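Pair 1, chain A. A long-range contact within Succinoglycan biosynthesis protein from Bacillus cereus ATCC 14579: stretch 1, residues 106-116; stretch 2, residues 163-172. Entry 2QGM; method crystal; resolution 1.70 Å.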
# COMPACT_ATOMS: atom_id res chain seq x y z
N PHE A 106 10.95 -7.31 -9.90
CA PHE A 106 9.88 -6.37 -9.62
C PHE A 106 10.46 -4.98 -9.85
O PHE A 106 11.60 -4.71 -9.47
CB PHE A 106 9.34 -6.57 -8.20
CG PHE A 106 8.30 -7.66 -8.11
CD1 PHE A 106 6.94 -7.35 -8.15
CD2 PHE A 106 8.68 -9.00 -8.07
CE1 PHE A 106 5.97 -8.37 -8.14
CE2 PHE A 106 7.73 -10.03 -8.06
CZ PHE A 106 6.38 -9.71 -8.10
N THR A 107 9.68 -4.11 -10.48
CA THR A 107 10.17 -2.78 -10.84
C THR A 107 9.30 -1.58 -10.47
O THR A 107 9.79 -0.46 -10.35
CB THR A 107 10.41 -2.74 -12.35
OG1 THR A 107 9.22 -3.18 -13.02
CG2 THR A 107 11.57 -3.66 -12.73
N ASN A 108 8.01 -1.81 -10.31
CA ASN A 108 7.10 -0.72 -9.96
C ASN A 108 6.76 -0.78 -8.48
O ASN A 108 6.23 -1.78 -7.99
CB ASN A 108 5.80 -0.83 -10.77
CG ASN A 108 6.06 -0.90 -12.26
OD1 ASN A 108 5.52 -1.76 -12.95
ND2 ASN A 108 6.89 0.00 -12.75
N PHE A 109 7.06 0.30 -7.77
CA PHE A 109 6.75 0.34 -6.35
C PHE A 109 5.59 1.31 -6.15
O PHE A 109 5.78 2.53 -6.19
CB PHE A 109 7.97 0.80 -5.55
CG PHE A 109 7.76 0.79 -4.07
CD1 PHE A 109 7.72 -0.42 -3.36
CD2 PHE A 109 7.54 1.98 -3.38
CE1 PHE A 109 7.46 -0.43 -1.98
CE2 PHE A 109 7.29 1.97 -2.01
CZ PHE A 109 7.24 0.77 -1.31
N ALA A 110 4.39 0.76 -5.96
CA ALA A 110 3.17 1.56 -5.77
C ALA A 110 2.84 1.60 -4.29
O ALA A 110 2.47 0.58 -3.70
CB ALA A 110 2.02 0.94 -6.57
N MSE A 111 2.95 2.78 -3.69
CA MSE A 111 2.72 2.94 -2.26
C MSE A 111 1.45 3.69 -1.91
O MSE A 111 0.98 4.52 -2.68
CB MSE A 111 3.92 3.67 -1.63
CG MSE A 111 3.88 3.79 -0.11
SE MSE A 111 5.35 4.82 0.60
CE MSE A 111 6.16 3.50 1.72
N GLU A 112 0.90 3.38 -0.74
CA GLU A 112 -0.30 4.03 -0.23
C GLU A 112 0.20 5.38 0.29
O GLU A 112 0.42 5.56 1.49
CB GLU A 112 -0.92 3.20 0.90
CG GLU A 112 -2.25 3.74 1.44
CD GLU A 112 -2.75 3.00 2.68
OE1 GLU A 112 -2.21 1.91 3.01
OE2 GLU A 112 -3.70 3.51 3.31
N GLU A 113 0.41 6.30 -0.64
CA GLU A 113 0.89 7.65 -0.36
C GLU A 113 0.29 8.48 -1.49
O GLU A 113 0.05 7.96 -2.58
CB GLU A 113 2.43 7.67 -0.42
CG GLU A 113 3.08 9.05 -0.25
CD GLU A 113 2.66 9.75 1.03
OE1 GLU A 113 1.77 10.63 0.98
OE2 GLU A 113 3.23 9.43 2.08
N ASP A 114 0.02 9.75 -1.23
CA ASP A 114 -0.60 10.59 -2.24
C ASP A 114 0.17 10.73 -3.55
O ASP A 114 1.40 10.81 -3.57
CB ASP A 114 -0.93 11.97 -1.67
CG ASP A 114 -1.89 11.91 -0.48
OD1 ASP A 114 -2.68 10.94 -0.40
OD2 ASP A 114 -1.87 12.83 0.36
N TRP A 115 -0.59 10.77 -4.64
CA TRP A 115 -0.06 10.89 -5.99
C TRP A 115 1.06 11.93 -6.08
O TRP A 115 2.17 11.62 -6.54
CB TRP A 115 -1.20 11.25 -6.95
CG TRP A 115 -0.75 11.36 -8.37
CD1 TRP A 115 -0.31 12.48 -9.01
CD2 TRP A 115 -0.58 10.28 -9.29
NE1 TRP A 115 0.13 12.17 -10.27
CE2 TRP A 115 -0.02 10.82 -10.47
CE3 TRP A 115 -0.84 8.90 -9.24
CZ2 TRP A 115 0.28 10.03 -11.60
CZ3 TRP A 115 -0.53 8.11 -10.35
CH2 TRP A 115 0.02 8.68 -11.51
N GLY A 116 0.77 13.14 -5.62
CA GLY A 116 1.76 14.22 -5.65
C GLY A 116 3.06 13.91 -4.93
O GLY A 116 4.15 14.25 -5.41
N LYS A 163 16.71 -1.08 -16.20
CA LYS A 163 15.29 -0.97 -15.88
C LYS A 163 15.23 -0.41 -14.46
O LYS A 163 15.53 -1.11 -13.50
CB LYS A 163 14.62 -2.34 -15.95
CG LYS A 163 14.79 -3.04 -17.29
CD LYS A 163 14.29 -2.19 -18.46
CE LYS A 163 12.81 -1.88 -18.36
NZ LYS A 163 12.34 -1.09 -19.54
N LYS A 164 14.84 0.86 -14.35
CA LYS A 164 14.76 1.55 -13.07
C LYS A 164 13.48 1.32 -12.28
O LYS A 164 12.41 1.09 -12.85
CB LYS A 164 14.92 3.06 -13.29
CG LYS A 164 16.12 3.44 -14.14
CD LYS A 164 17.42 2.94 -13.52
CE LYS A 164 18.62 3.51 -14.25
NZ LYS A 164 18.61 3.11 -15.68
N ILE A 165 13.58 1.39 -10.96
CA ILE A 165 12.42 1.23 -10.10
C ILE A 165 11.61 2.51 -10.26
O ILE A 165 12.17 3.60 -10.26
CB ILE A 165 12.81 1.10 -8.61
CG1 ILE A 165 13.63 -0.17 -8.38
CG2 ILE A 165 11.56 1.08 -7.74
CD1 ILE A 165 14.24 -0.24 -6.98
N GLN A 166 10.30 2.37 -10.39
CA GLN A 166 9.42 3.53 -10.52
C GLN A 166 8.66 3.64 -9.21
O GLN A 166 8.16 2.64 -8.68
CB GLN A 166 8.43 3.33 -11.68
CG GLN A 166 9.09 3.26 -13.06
CD GLN A 166 9.81 4.54 -13.43
OE1 GLN A 166 9.27 5.64 -13.28
NE2 GLN A 166 11.03 4.41 -13.94
N PHE A 167 8.58 4.85 -8.66
CA PHE A 167 7.83 5.05 -7.43
C PHE A 167 6.51 5.68 -7.83
O PHE A 167 6.49 6.69 -8.54
CB PHE A 167 8.59 6.00 -6.49
CG PHE A 167 8.02 6.03 -5.10
CD1 PHE A 167 6.75 6.56 -4.86
CD2 PHE A 167 8.73 5.49 -4.04
CE1 PHE A 167 6.20 6.54 -3.57
CE2 PHE A 167 8.19 5.46 -2.75
CZ PHE A 167 6.93 5.99 -2.52
N ILE A 168 5.41 5.07 -7.40
CA ILE A 168 4.07 5.56 -7.72
C ILE A 168 3.28 5.82 -6.44
O ILE A 168 3.20 4.94 -5.57
CB ILE A 168 3.27 4.54 -8.57
CG1 ILE A 168 4.01 4.20 -9.86
CG2 ILE A 168 1.88 5.08 -8.87
CD1 ILE A 168 4.86 2.96 -9.75
N GLY A 169 2.70 7.01 -6.32
CA GLY A 169 1.88 7.34 -5.16
C GLY A 169 0.45 7.02 -5.56
O GLY A 169 -0.15 7.74 -6.37
N LEU A 170 -0.10 5.95 -5.01
CA LEU A 170 -1.45 5.50 -5.34
C LEU A 170 -2.61 6.33 -4.83
O LEU A 170 -3.66 6.40 -5.48
CB LEU A 170 -1.67 4.08 -4.81
CG LEU A 170 -0.75 2.94 -5.22
CD1 LEU A 170 -1.06 1.73 -4.35
CD2 LEU A 170 -0.94 2.62 -6.69
N ASP A 171 -2.42 6.93 -3.66
CA ASP A 171 -3.47 7.68 -2.98
C ASP A 171 -3.90 9.04 -3.52
O ASP A 171 -3.19 9.70 -4.29
CB ASP A 171 -3.13 7.83 -1.49
CG ASP A 171 -4.27 7.38 -0.59
OD1 ASP A 171 -5.45 7.57 -0.97
OD2 ASP A 171 -4.00 6.86 0.51
N LEU A 172 -5.08 9.44 -3.06
CA LEU A 172 -5.71 10.69 -3.45
C LEU A 172 -6.30 11.43 -2.25
O LEU A 172 -7.43 11.92 -2.31
CB LEU A 172 -6.83 10.39 -4.45
CG LEU A 172 -6.47 9.81 -5.82
CD1 LEU A 172 -7.73 9.43 -6.60
CD2 LEU A 172 -5.67 10.85 -6.59
O HOH W 1 -5.65 4.88 1.81
O HOH W 2 -2.21 7.17 2.33
O HOH W 3 2.36 9.37 -8.19

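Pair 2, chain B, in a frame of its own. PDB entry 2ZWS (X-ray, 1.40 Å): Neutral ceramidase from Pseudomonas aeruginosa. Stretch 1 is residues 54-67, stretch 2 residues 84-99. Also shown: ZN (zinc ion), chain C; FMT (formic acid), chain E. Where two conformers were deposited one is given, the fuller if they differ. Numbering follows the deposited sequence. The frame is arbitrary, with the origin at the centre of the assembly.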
# COMPACT_ATOMS: atom_id res chain seq x y z
N ARG B 54 -7.67 -5.08 -26.10
CA ARG B 54 -8.32 -5.29 -24.83
C ARG B 54 -7.23 -5.70 -23.83
O ARG B 54 -6.84 -6.87 -23.66
CB ARG B 54 -9.56 -6.16 -24.85
CG ARG B 54 -10.75 -5.44 -25.48
CD ARG B 54 -11.96 -5.37 -24.54
NE ARG B 54 -12.94 -4.42 -25.05
CZ ARG B 54 -13.31 -3.29 -24.45
NH1 ARG B 54 -12.82 -2.94 -23.27
NH2 ARG B 54 -14.21 -2.50 -25.04
N ARG B 55 -6.71 -4.65 -23.23
CA ARG B 55 -5.72 -4.76 -22.19
C ARG B 55 -6.25 -4.06 -20.92
O ARG B 55 -6.88 -3.00 -21.00
CB ARG B 55 -4.43 -4.09 -22.65
CG ARG B 55 -3.39 -3.91 -21.58
CD ARG B 55 -2.17 -3.12 -22.11
NE ARG B 55 -1.50 -3.80 -23.23
CZ ARG B 55 -0.28 -3.49 -23.66
NH1 ARG B 55 0.43 -2.53 -23.08
NH2 ARG B 55 0.23 -4.15 -24.68
N LEU B 56 -5.97 -4.69 -19.78
CA LEU B 56 -6.16 -4.11 -18.47
C LEU B 56 -4.82 -4.10 -17.75
O LEU B 56 -3.97 -4.96 -18.00
CB LEU B 56 -7.13 -4.97 -17.66
CG LEU B 56 -8.55 -5.13 -18.23
CD1 LEU B 56 -9.28 -6.15 -17.39
CD2 LEU B 56 -9.31 -3.83 -18.27
N VAL B 57 -4.64 -3.15 -16.84
CA VAL B 57 -3.50 -3.24 -15.92
C VAL B 57 -3.97 -2.96 -14.48
O VAL B 57 -4.70 -1.99 -14.20
CB VAL B 57 -2.28 -2.37 -16.37
CG1 VAL B 57 -2.64 -0.89 -16.46
CG2 VAL B 57 -1.08 -2.61 -15.46
N TYR B 58 -3.54 -3.85 -13.59
CA TYR B 58 -3.78 -3.73 -12.16
C TYR B 58 -2.43 -3.58 -11.46
O TYR B 58 -1.49 -4.33 -11.76
CB TYR B 58 -4.50 -5.01 -11.65
CG TYR B 58 -4.57 -5.10 -10.16
CD1 TYR B 58 -3.58 -5.76 -9.42
CD2 TYR B 58 -5.63 -4.51 -9.48
CE1 TYR B 58 -3.63 -5.84 -8.04
CE2 TYR B 58 -5.72 -4.58 -8.08
CZ TYR B 58 -4.71 -5.24 -7.37
OH TYR B 58 -4.80 -5.30 -6.00
N VAL B 59 -2.30 -2.54 -10.63
CA VAL B 59 -1.07 -2.32 -9.89
C VAL B 59 -1.36 -2.31 -8.40
O VAL B 59 -2.24 -1.55 -7.95
CB VAL B 59 -0.34 -0.97 -10.31
CG1 VAL B 59 0.99 -0.84 -9.61
CG2 VAL B 59 -0.16 -0.86 -11.84
N ASN B 60 -0.68 -3.17 -7.64
CA ASN B 60 -0.80 -3.09 -6.19
C ASN B 60 0.49 -2.49 -5.61
O ASN B 60 1.59 -2.83 -6.05
CB ASN B 60 -1.08 -4.47 -5.55
CG ASN B 60 -1.62 -4.37 -4.13
OD1 ASN B 60 -2.56 -3.62 -3.84
ND2 ASN B 60 -1.06 -5.17 -3.27
N THR B 61 0.34 -1.55 -4.68
CA THR B 61 1.46 -0.77 -4.17
C THR B 61 1.66 -0.95 -2.66
O THR B 61 0.67 -1.01 -1.87
CB THR B 61 1.26 0.75 -4.48
OG1 THR B 61 0.08 1.23 -3.79
CG2 THR B 61 1.16 1.00 -6.02
N ASP B 62 2.93 -0.99 -2.25
CA ASP B 62 3.28 -1.06 -0.83
C ASP B 62 3.18 0.34 -0.16
O ASP B 62 4.19 0.90 0.29
CB ASP B 62 4.70 -1.62 -0.66
CG ASP B 62 4.84 -3.09 -1.02
OD1 ASP B 62 3.98 -3.91 -0.65
OD2 ASP B 62 5.88 -3.45 -1.62
N LEU B 63 1.95 0.86 -0.09
CA LEU B 63 1.67 2.21 0.41
C LEU B 63 0.50 2.16 1.37
O LEU B 63 -0.29 1.21 1.35
CB LEU B 63 1.28 3.16 -0.75
CG LEU B 63 2.36 3.34 -1.81
CD1 LEU B 63 1.83 4.11 -2.99
CD2 LEU B 63 3.57 4.06 -1.20
N GLY B 64 0.34 3.21 2.19
CA GLY B 64 -0.82 3.31 3.07
C GLY B 64 -2.10 3.42 2.26
O GLY B 64 -3.14 2.88 2.64
N MET B 65 -2.01 4.11 1.12
CA MET B 65 -3.18 4.27 0.27
C MET B 65 -2.74 4.82 -1.07
O MET B 65 -1.56 5.20 -1.24
CB MET B 65 -4.22 5.17 0.92
CG MET B 65 -3.69 6.41 1.52
SD MET B 65 -2.91 6.31 3.19
CE MET B 65 -4.26 5.89 4.28
N ILE B 66 -3.65 4.81 -2.04
CA ILE B 66 -3.29 5.50 -3.29
C ILE B 66 -4.19 6.70 -3.46
O ILE B 66 -5.37 6.65 -3.76
CB ILE B 66 -3.22 4.62 -4.56
CG1 ILE B 66 -4.55 3.94 -4.76
CG2 ILE B 66 -2.06 3.61 -4.47
CD1 ILE B 66 -4.60 2.70 -4.07
N PHE B 67 -3.57 7.82 -3.22
CA PHE B 67 -4.31 9.07 -3.19
C PHE B 67 -4.68 9.54 -4.59
O PHE B 67 -3.99 9.23 -5.56
CB PHE B 67 -3.48 10.14 -2.50
CG PHE B 67 -3.27 9.90 -1.01
CD1 PHE B 67 -1.98 9.70 -0.53
CD2 PHE B 67 -4.36 9.85 -0.11
CE1 PHE B 67 -1.72 9.52 0.80
CE2 PHE B 67 -4.12 9.66 1.28
CZ PHE B 67 -2.78 9.50 1.72
N GLY B 84 -3.20 6.22 -26.29
CA GLY B 84 -4.17 5.26 -26.80
C GLY B 84 -4.11 3.89 -26.14
O GLY B 84 -4.98 3.06 -26.38
N VAL B 85 -3.10 3.66 -25.31
CA VAL B 85 -2.94 2.35 -24.69
C VAL B 85 -3.66 2.27 -23.34
O VAL B 85 -4.39 1.30 -23.07
CB VAL B 85 -1.45 2.00 -24.50
CG1 VAL B 85 -1.30 0.64 -23.87
CG2 VAL B 85 -0.67 2.05 -25.86
N TYR B 86 -3.41 3.28 -22.51
CA TYR B 86 -3.95 3.31 -21.15
C TYR B 86 -4.76 4.56 -20.93
O TYR B 86 -4.43 5.62 -21.44
CB TYR B 86 -2.82 3.30 -20.12
CG TYR B 86 -1.94 2.08 -20.19
CD1 TYR B 86 -0.61 2.18 -20.62
CD2 TYR B 86 -2.43 0.83 -19.85
CE1 TYR B 86 0.20 1.05 -20.70
CE2 TYR B 86 -1.63 -0.31 -19.92
CZ TYR B 86 -0.32 -0.18 -20.34
OH TYR B 86 0.50 -1.30 -20.43
N ASP B 87 -5.82 4.41 -20.14
CA ASP B 87 -6.50 5.56 -19.57
C ASP B 87 -7.26 5.16 -18.29
O ASP B 87 -7.05 4.08 -17.72
CB ASP B 87 -7.41 6.24 -20.60
CG ASP B 87 -8.55 5.35 -21.08
OD1 ASP B 87 -8.91 4.35 -20.42
OD2 ASP B 87 -9.13 5.69 -22.14
N GLU B 88 -8.12 6.04 -17.80
CA GLU B 88 -8.81 5.75 -16.55
C GLU B 88 -9.64 4.47 -16.61
O GLU B 88 -9.87 3.84 -15.57
CB GLU B 88 -9.70 6.91 -16.12
CG GLU B 88 -10.57 7.50 -17.21
CD GLU B 88 -9.93 8.73 -17.84
OE1 GLU B 88 -10.29 9.87 -17.44
OE2 GLU B 88 -9.05 8.57 -18.69
N ASN B 89 -10.08 4.08 -17.80
CA ASN B 89 -10.91 2.89 -17.90
C ASN B 89 -10.15 1.58 -17.69
O ASN B 89 -10.76 0.59 -17.31
CB ASN B 89 -11.63 2.83 -19.24
CG ASN B 89 -12.52 4.03 -19.45
OD1 ASN B 89 -13.34 4.34 -18.61
ND2 ASN B 89 -12.36 4.70 -20.59
N ASN B 90 -8.85 1.55 -17.94
CA ASN B 90 -8.18 0.24 -17.90
C ASN B 90 -6.96 0.17 -17.00
O ASN B 90 -6.15 -0.75 -17.12
CB ASN B 90 -7.85 -0.27 -19.31
CG ASN B 90 -6.72 0.49 -19.95
OD1 ASN B 90 -6.44 1.63 -19.57
ND2 ASN B 90 -6.09 -0.12 -20.96
N VAL B 91 -6.86 1.12 -16.06
CA VAL B 91 -5.73 1.12 -15.12
C VAL B 91 -6.32 1.18 -13.71
O VAL B 91 -7.05 2.14 -13.39
CB VAL B 91 -4.79 2.36 -15.36
CG1 VAL B 91 -3.72 2.41 -14.26
CG2 VAL B 91 -4.16 2.37 -16.77
N MET B 92 -5.99 0.19 -12.87
CA MET B 92 -6.45 0.18 -11.47
C MET B 92 -5.23 0.22 -10.57
O MET B 92 -4.34 -0.60 -10.71
CB MET B 92 -7.29 -1.07 -11.15
CG MET B 92 -7.87 -1.06 -9.74
SD MET B 92 -8.89 -2.51 -9.38
CE MET B 92 -10.24 -2.30 -10.56
N LEU B 93 -5.23 1.16 -9.62
CA LEU B 93 -4.13 1.28 -8.67
C LEU B 93 -4.66 1.00 -7.28
O LEU B 93 -5.68 1.56 -6.92
CB LEU B 93 -3.56 2.71 -8.70
CG LEU B 93 -3.14 3.30 -10.04
CD1 LEU B 93 -2.57 4.70 -9.82
CD2 LEU B 93 -2.10 2.43 -10.78
N ALA B 94 -4.04 0.11 -6.53
CA ALA B 94 -4.50 -0.23 -5.19
C ALA B 94 -3.32 -0.27 -4.24
O ALA B 94 -2.16 -0.30 -4.66
CB ALA B 94 -5.22 -1.54 -5.22
N ALA B 95 -3.61 -0.22 -2.95
CA ALA B 95 -2.56 -0.20 -1.93
C ALA B 95 -2.76 -1.31 -0.90
O ALA B 95 -3.91 -1.73 -0.61
CB ALA B 95 -2.61 1.14 -1.23
N THR B 96 -1.65 -1.71 -0.29
CA THR B 96 -1.66 -2.75 0.74
C THR B 96 -2.07 -2.19 2.12
O THR B 96 -2.38 -2.97 3.05
CB THR B 96 -0.25 -3.32 0.97
OG1 THR B 96 0.62 -2.23 1.38
CG2 THR B 96 0.27 -4.06 -0.26
N HIS B 97 -2.01 -0.86 2.28
CA HIS B 97 -2.36 -0.19 3.55
C HIS B 97 -1.30 -0.41 4.63
O HIS B 97 -1.59 -0.41 5.83
CB HIS B 97 -3.75 -0.58 4.02
CG HIS B 97 -4.36 0.37 4.99
ND1 HIS B 97 -4.26 1.74 4.88
CD2 HIS B 97 -5.22 0.13 6.03
CE1 HIS B 97 -4.97 2.30 5.85
NE2 HIS B 97 -5.58 1.35 6.55
N THR B 98 -0.05 -0.59 4.22
CA THR B 98 1.05 -0.52 5.19
C THR B 98 1.05 0.84 5.89
O THR B 98 0.84 1.87 5.23
CB THR B 98 2.44 -0.79 4.56
OG1 THR B 98 3.47 -0.55 5.52
CG2 THR B 98 2.69 0.09 3.33
N HIS B 99 1.37 0.84 7.18
CA HIS B 99 1.43 2.09 7.94
C HIS B 99 2.88 2.51 8.20
O HIS B 99 3.12 3.36 9.05
CB HIS B 99 0.66 1.93 9.25
CG HIS B 99 -0.83 1.89 9.06
ND1 HIS B 99 -1.45 1.06 8.15
CD2 HIS B 99 -1.82 2.57 9.68
CE1 HIS B 99 -2.76 1.23 8.22
NE2 HIS B 99 -3.00 2.16 9.12
ZN ZN C . -7.09 1.76 8.05
C FMT E . 1.91 -6.89 -1.85
O1 FMT E . 2.81 -6.54 -1.02
O2 FMT E . 1.50 -6.35 -2.92
O HOH W 4 -4.89 -3.66 -2.25
O HOH W 5 3.08 -3.20 1.70
O HOH W 6 -5.65 2.87 9.13

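The sharpest difference lies at the C-terminal end of the contact, at the matched positions A:Asp171 and B:His97. In pair 1, A:Asp171 rejoins the ladder after a beta bulge that shifts the register by one, pairing with A:Asp114: its N donates to A:Glu113 O (2.9 Å) and its O accepts from A:Trp115 N (2.8 Å), while its carboxylate meets A:Glu112 through water. In pair 2, B:His97 N donates to B:Leu63 O (2.8 Å), but the imidazole also works on both sides: ND1 donates to B:Gly64 O (2.8 Å), and NE2 binds the zinc ion (2.2 Å). With ND1 as the donor to B:Gly64 O, the lone pair of NE2 is available to the zinc ion. These two CA atoms superpose only to 2.0 Å, whereas the 14 central residues fit with an RMSD of 0.7 Å.

The shared frame is two neighbouring parallel strands, their axes 4.7 Å apart at 24° in pair 1 and 4.5 Å apart at 20° in pair 2. Each strand alternately gives and takes. In pair 1, A:Phe109 N donates to A:Gln166 O (2.7 Å) and A:Ile168 N to A:Phe109 O (2.8 Å); at the matched positions of pair 2, B:Val59 N donates to B:Met92 O (2.8 Å) and B:Ala94 N to B:Val59 O (2.8 Å). The matched bonds continue with A:Leu170 N to A:Met111 O (2.9 Å) and B:Thr96 N to B:Thr61 O (2.9 Å).

On one face, A:Phe109 and A:Phe167 match B:Val59 and B:Leu93. The aromatic pair packs offset edge-to-face, the A:Phe109 edge toward the A:Phe167 face, with centroids 5.3 Å apart; A:Met111 SE reaches the edge of the A:Phe167 ring, 3.7 Å from its CZ. The aliphatic pair makes a smaller contact, B:Val59 CB to B:Leu93 CD2 (3.9 Å). At the position of A:Met111, B:Thr61 turns polar, and its OG1 donates to B:Ala94 O (2.8 Å), which also accepts from B:Thr61 N (2.8 Å).

On the other face, bulk changes strands. Small A:Ala110 sits beside branched A:Ile168, CB to CB 4.3 Å, and also touches A:Leu170 CD2 with its CB (3.4 Å). Pair 2 sets B:Asn60 beside small B:Ala94; B:Asn60 ND2 lies 3.5 Å from B:Thr96 CG2 and donates to formic acid O2 (2.8 Å). Two residues earlier on the same face, B:Met92 SD meets the edge of the B:Tyr58 ring, 3.8 Å from CD2.

Farther along stretch 2, A:Gly169 matches B:Ala95. A CB on the glycine would lie 2.4 Å from A:Asp114 O, a clash, and the A:Trp115 ring runs close by, its CE3 3.2 Å from A:Gly169 O. In pair 2 the methyl has room: B:Ala95 CB lies 3.5 Å from B:Met65 CA and 3.8 Å from B:Ile66 CD1. In each pair a water bridges the two stretches, linking A:Glu112 OE2 to A:Asp171 OD2 (2.8 and 2.9 Å from the water O) and B:Asp62 OD1 to B:Thr96 OG1 (2.6 and 2.7 Å from the water O).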